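Local coordinates for cycloserine biosynthesis protein DcsG (Streptomyces lavendulae, PDB 6JIL) that catalyses the ATP- and magnesium-dependent cyclisation of O-ureido-D-serine to the antibiotic D-cycloserine, as a monomeric ATP-grasp ligase, at residues F69-R72 and V73-T77; V110-P113 and G114-A117. One frame throughout, in Å; residues are numbered along the deposited sequence.

Interaction 1 (F69-R72 and V73-T77)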
loop_
_atom_site.group_PDB
_atom_site.type_symbol
_atom_site.label_atom_id
_atom_site.label_comp_id
_atom_site.label_asym_id
_atom_site.label_seq_id
_atom_site.Cartn_x
_atom_site.Cartn_y
_atom_site.Cartn_z
ATOM N N PHE A 69 -17.449 -5.610 -2.037
ATOM C CA PHE A 69 -17.142 -6.873 -2.688
ATOM C C PHE A 69 -16.456 -7.788 -1.685
ATOM O O PHE A 69 -16.863 -8.924 -1.492
ATOM C CB PHE A 69 -16.224 -6.636 -3.890
ATOM C CG PHE A 69 -15.505 -7.869 -4.356
ATOM C CD1 PHE A 69 -16.161 -8.834 -5.105
ATOM C CD2 PHE A 69 -14.165 -8.071 -4.028
ATOM C CE1 PHE A 69 -15.488 -9.992 -5.529
ATOM C CE2 PHE A 69 -13.484 -9.223 -4.445
ATOM C CZ PHE A 69 -14.148 -10.181 -5.196
ATOM N N CYS A 70 -15.414 -7.278 -1.044
ATOM C CA CYS A 70 -14.679 -8.053 -0.055
ATOM C C CYS A 70 -15.617 -8.555 1.037
ATOM O O CYS A 70 -15.575 -9.728 1.412
ATOM C CB CYS A 70 -13.570 -7.200 0.564
ATOM S SG CYS A 70 -12.306 -6.678 -0.607
ATOM N N GLU A 71 -16.454 -7.656 1.550
ATOM C CA GLU A 71 -17.417 -7.991 2.588
ATOM C C GLU A 71 -18.313 -9.159 2.163
ATOM O O GLU A 71 -18.487 -10.116 2.914
ATOM C CB GLU A 71 -18.272 -6.765 2.912
ATOM C CG GLU A 71 -19.337 -6.977 3.980
ATOM C CD GLU A 71 -18.765 -7.467 5.301
ATOM O OE1 GLU A 71 -17.675 -6.997 5.702
ATOM O OE2 GLU A 71 -19.416 -8.316 5.945
ATOM N N ARG A 72 -18.876 -9.084 0.960
ATOM C CA ARG A 72 -19.750 -10.149 0.466
ATOM C C ARG A 72 -19.013 -11.472 0.267
ATOM O O ARG A 72 -19.585 -12.542 0.456
ATOM C CB ARG A 72 -20.384 -9.767 -0.871
ATOM C CG ARG A 72 -21.392 -8.635 -0.829
ATOM C CD ARG A 72 -22.219 -8.640 -2.129
ATOM N NE ARG A 72 -21.380 -8.428 -3.302
ATOM C CZ ARG A 72 -20.919 -7.242 -3.685
ATOM N NH1 ARG A 72 -21.226 -6.154 -2.989
ATOM N NH2 ARG A 72 -20.132 -7.145 -4.749
ATOM N N VAL A 73 -17.751 -11.396 -0.137
ATOM C CA VAL A 73 -16.966 -12.593 -0.369
ATOM C C VAL A 73 -16.650 -13.315 0.943
ATOM O O VAL A 73 -16.605 -14.542 0.986
ATOM C CB VAL A 73 -15.643 -12.245 -1.113
ATOM C CG1 VAL A 73 -14.831 -13.514 -1.386
ATOM C CG2 VAL A 73 -15.962 -11.534 -2.420
ATOM N N SER A 74 -16.453 -12.548 2.010
ATOM C CA SER A 74 -16.125 -13.107 3.321
ATOM C C SER A 74 -17.223 -14.000 3.883
ATOM O O SER A 74 -16.980 -14.803 4.783
ATOM C CB SER A 74 -15.862 -11.987 4.323
ATOM O OG SER A 74 -17.067 -11.303 4.615
ATOM N N HIS A 75 -18.432 -13.855 3.362
ATOM C CA HIS A 75 -19.545 -14.655 3.843
ATOM C C HIS A 75 -19.613 -16.002 3.165
ATOM O O HIS A 75 -20.174 -16.948 3.713
ATOM C CB HIS A 75 -20.862 -13.920 3.606
ATOM C CG HIS A 75 -20.951 -12.601 4.303
ATOM N ND1 HIS A 75 -21.817 -11.608 3.903
ATOM C CD2 HIS A 75 -20.289 -12.115 5.379
ATOM C CE1 HIS A 75 -21.684 -10.564 4.703
ATOM N NE2 HIS A 75 -20.763 -10.846 5.606
ATOM N N VAL A 76 -19.027 -16.098 1.978
ATOM C CA VAL A 76 -19.089 -17.336 1.217
ATOM C C VAL A 76 -17.799 -18.159 1.194
ATOM O O VAL A 76 -17.814 -19.341 0.840
ATOM C CB VAL A 76 -19.558 -17.031 -0.229
ATOM C CG1 VAL A 76 -18.374 -16.684 -1.123
ATOM C CG2 VAL A 76 -20.346 -18.197 -0.766
ATOM N N THR A 77 -16.684 -17.540 1.573
ATOM C CA THR A 77 -15.400 -18.237 1.596
ATOM C C THR A 77 -14.426 -17.505 2.496
ATOM O O THR A 77 -14.682 -16.375 2.909
ATOM C CB THR A 77 -14.775 -18.351 0.186
ATOM O OG1 THR A 77 -13.486 -18.970 0.287
ATOM C CG2 THR A 77 -14.617 -16.981 -0.451
#
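Phe-69 meets Val-73 one helical turn on, where methyl CG2 lies over one face of the phenyl ring in a CH-pi contact, 3.6 Å from the ring centroid and shifted toward the CE1 side. A chi1 of 161° sets CG of Phe-69 anti to the backbone N and swings the ring back so that its face meets Val-73 at a slant; Trp-45 meets it edge-to-face. Val-73 N also donates to Phe-69 O, an ordinary i to i+4 helical bond. Cys-70 O accepts from Ser-74 N at 3.0 Å, while the Cys-70 side chain turns to Met-83, Val-86 and Phe-53. Glu-71 does more, through both its carbonyl and its carboxylate. Its carbonyl O takes the hydroxyl of Ser-74 at 2.5 Å from OG, a side-chain bond back onto the preceding turn that chi1 of 69° makes possible. The same O sits over the centre of the His-75 imidazole, 3.5 Å above its plane. The Glu-71 chain, bent at chi2, brings OE2 to His-75 NE2 at 2.9 Å, a weak, poorly angled bond with carboxylate and ring planes 69° apart. Arg-72 O accepts a weak bond from His-75 N, and NE is hydrogen-bonded to a tartaric acid molecule, probably from the crystallisation liquor. The helix thus has an apolar side, packed on strand 50-55 of a beta-alpha-beta unit, and a polar side where the Glu-71 carboxylate may favour a protonated His-75.

Interaction 2 (V110-P113 and G114-A117)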
loop_
_atom_site.group_PDB
_atom_site.type_symbol
_atom_site.label_atom_id
_atom_site.label_comp_id
_atom_site.label_asym_id
_atom_site.label_seq_id
_atom_site.Cartn_x
_atom_site.Cartn_y
_atom_site.Cartn_z
ATOM N N VAL A 110 -4.257 14.137 8.832
ATOM C CA VAL A 110 -5.485 13.655 8.195
ATOM C C VAL A 110 -6.635 14.677 8.196
ATOM O O VAL A 110 -7.022 15.201 9.246
ATOM C CB VAL A 110 -5.964 12.364 8.884
ATOM C CG1 VAL A 110 -7.164 11.793 8.162
ATOM C CG2 VAL A 110 -4.827 11.356 8.921
ATOM N N VAL A 111 -7.168 14.953 7.006
ATOM C CA VAL A 111 -8.276 15.895 6.823
ATOM C C VAL A 111 -9.533 15.077 6.541
ATOM O O VAL A 111 -9.601 14.365 5.548
ATOM C CB VAL A 111 -8.025 16.823 5.610
ATOM C CG1 VAL A 111 -9.174 17.826 5.460
ATOM C CG2 VAL A 111 -6.689 17.534 5.764
ATOM N N ALA A 112 -10.533 15.189 7.404
ATOM C CA ALA A 112 -11.763 14.416 7.235
ATOM C C ALA A 112 -12.850 15.110 6.423
ATOM O O ALA A 112 -12.950 16.334 6.417
ATOM C CB ALA A 112 -12.317 14.034 8.603
ATOM N N PRO A 113 -13.686 14.324 5.722
ATOM C CA PRO A 113 -14.770 14.897 4.921
ATOM C C PRO A 113 -15.621 15.799 5.810
ATOM O O PRO A 113 -15.960 15.435 6.940
ATOM C CB PRO A 113 -15.538 13.669 4.456
ATOM C CG PRO A 113 -14.462 12.640 4.320
ATOM C CD PRO A 113 -13.652 12.855 5.580
ATOM N N GLY A 114 -15.958 16.976 5.302
ATOM C CA GLY A 114 -16.758 17.898 6.079
ATOM C C GLY A 114 -15.895 19.018 6.601
ATOM O O GLY A 114 -16.404 20.017 7.091
ATOM N N SER A 115 -14.581 18.850 6.498
ATOM C CA SER A 115 -13.639 19.866 6.962
ATOM C C SER A 115 -13.532 21.001 5.958
ATOM O O SER A 115 -13.885 20.853 4.785
ATOM C CB SER A 115 -12.241 19.271 7.152
ATOM O OG SER A 115 -12.222 18.259 8.141
ATOM N N ASP A 116 -13.037 22.134 6.434
ATOM C CA ASP A 116 -12.830 23.303 5.592
ATOM C C ASP A 116 -11.499 23.025 4.895
ATOM O O ASP A 116 -10.448 23.033 5.531
ATOM C CB ASP A 116 -12.727 24.550 6.476
ATOM C CG ASP A 116 -12.586 25.824 5.680
ATOM O OD1 ASP A 116 -11.711 25.889 4.791
ATOM O OD2 ASP A 116 -13.348 26.775 5.958
ATOM N N ALA A 117 -11.539 22.771 3.594
ATOM C CA ALA A 117 -10.322 22.457 2.850
ATOM C C ALA A 117 -9.181 23.467 3.006
ATOM O O ALA A 117 -8.068 23.092 3.401
ATOM C CB ALA A 117 -10.646 22.265 1.368
HETATM O O HOH W 1 -10.101 16.400 10.115
#
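Ser-115 folds back on Ala-112 through two bonds to a single carbonyl. Ser-115 N reaches Ala-112 O at 3.0 Å, closing a type II beta turn, and Ser-115 OG reaches the same oxygen at 2.7 Å, with both donors tilted a little under 20° from the carbonyl plane. The hydroxyl is placed there by a chi1 of -62°, which sets OG beside its own backbone N. This is the compact part of the contact, and Val-111 adds to it by laying CG1 against Ser-115 CB at 3.8 Å. The looser side is the Pro-113/Gly-114 corner, with Gly-114 exposed; its positive phi (105°) suits the third position of a type II turn, where a side chain would be jammed against Pro-113 O. Looser too is a water that accepts from Ala-112 N at 3.0 Å and is weakly bonded to Val-110 O and Ser-115 OG. Beyond the turn, Asp-116 occupies the N-cap of helix 117-127, its OD1 bonded to Ala-119 N. The turn carries the chain from edge strand 109-111, paired with strand 172-176, into that helix, while Val-111 packs against Leu-166 and Ala-117 against Val-162 and Ala-163 of helix 155-167.

The two contacts are both local but lie in different parts of the fold, their centres 31 Å apart and their nearest atoms about 20 Å apart. Interaction 1 stays within one helix of the N-terminal beta-alpha-beta unit and is partly buried, its inner side apolar and its outer side polar. Interaction 2 is a surface turn joining a strand to a helix in the ATP-grasp region, the nearest atoms of the Val-111 side chain and the bound ADP about 14 Å apart. In each, a serine hydroxyl bonds a carbonyl three residues back, supplementing a helix in 69-77 and a beta turn in 110-117. A bridging water marks the second; ring contacts mark the first.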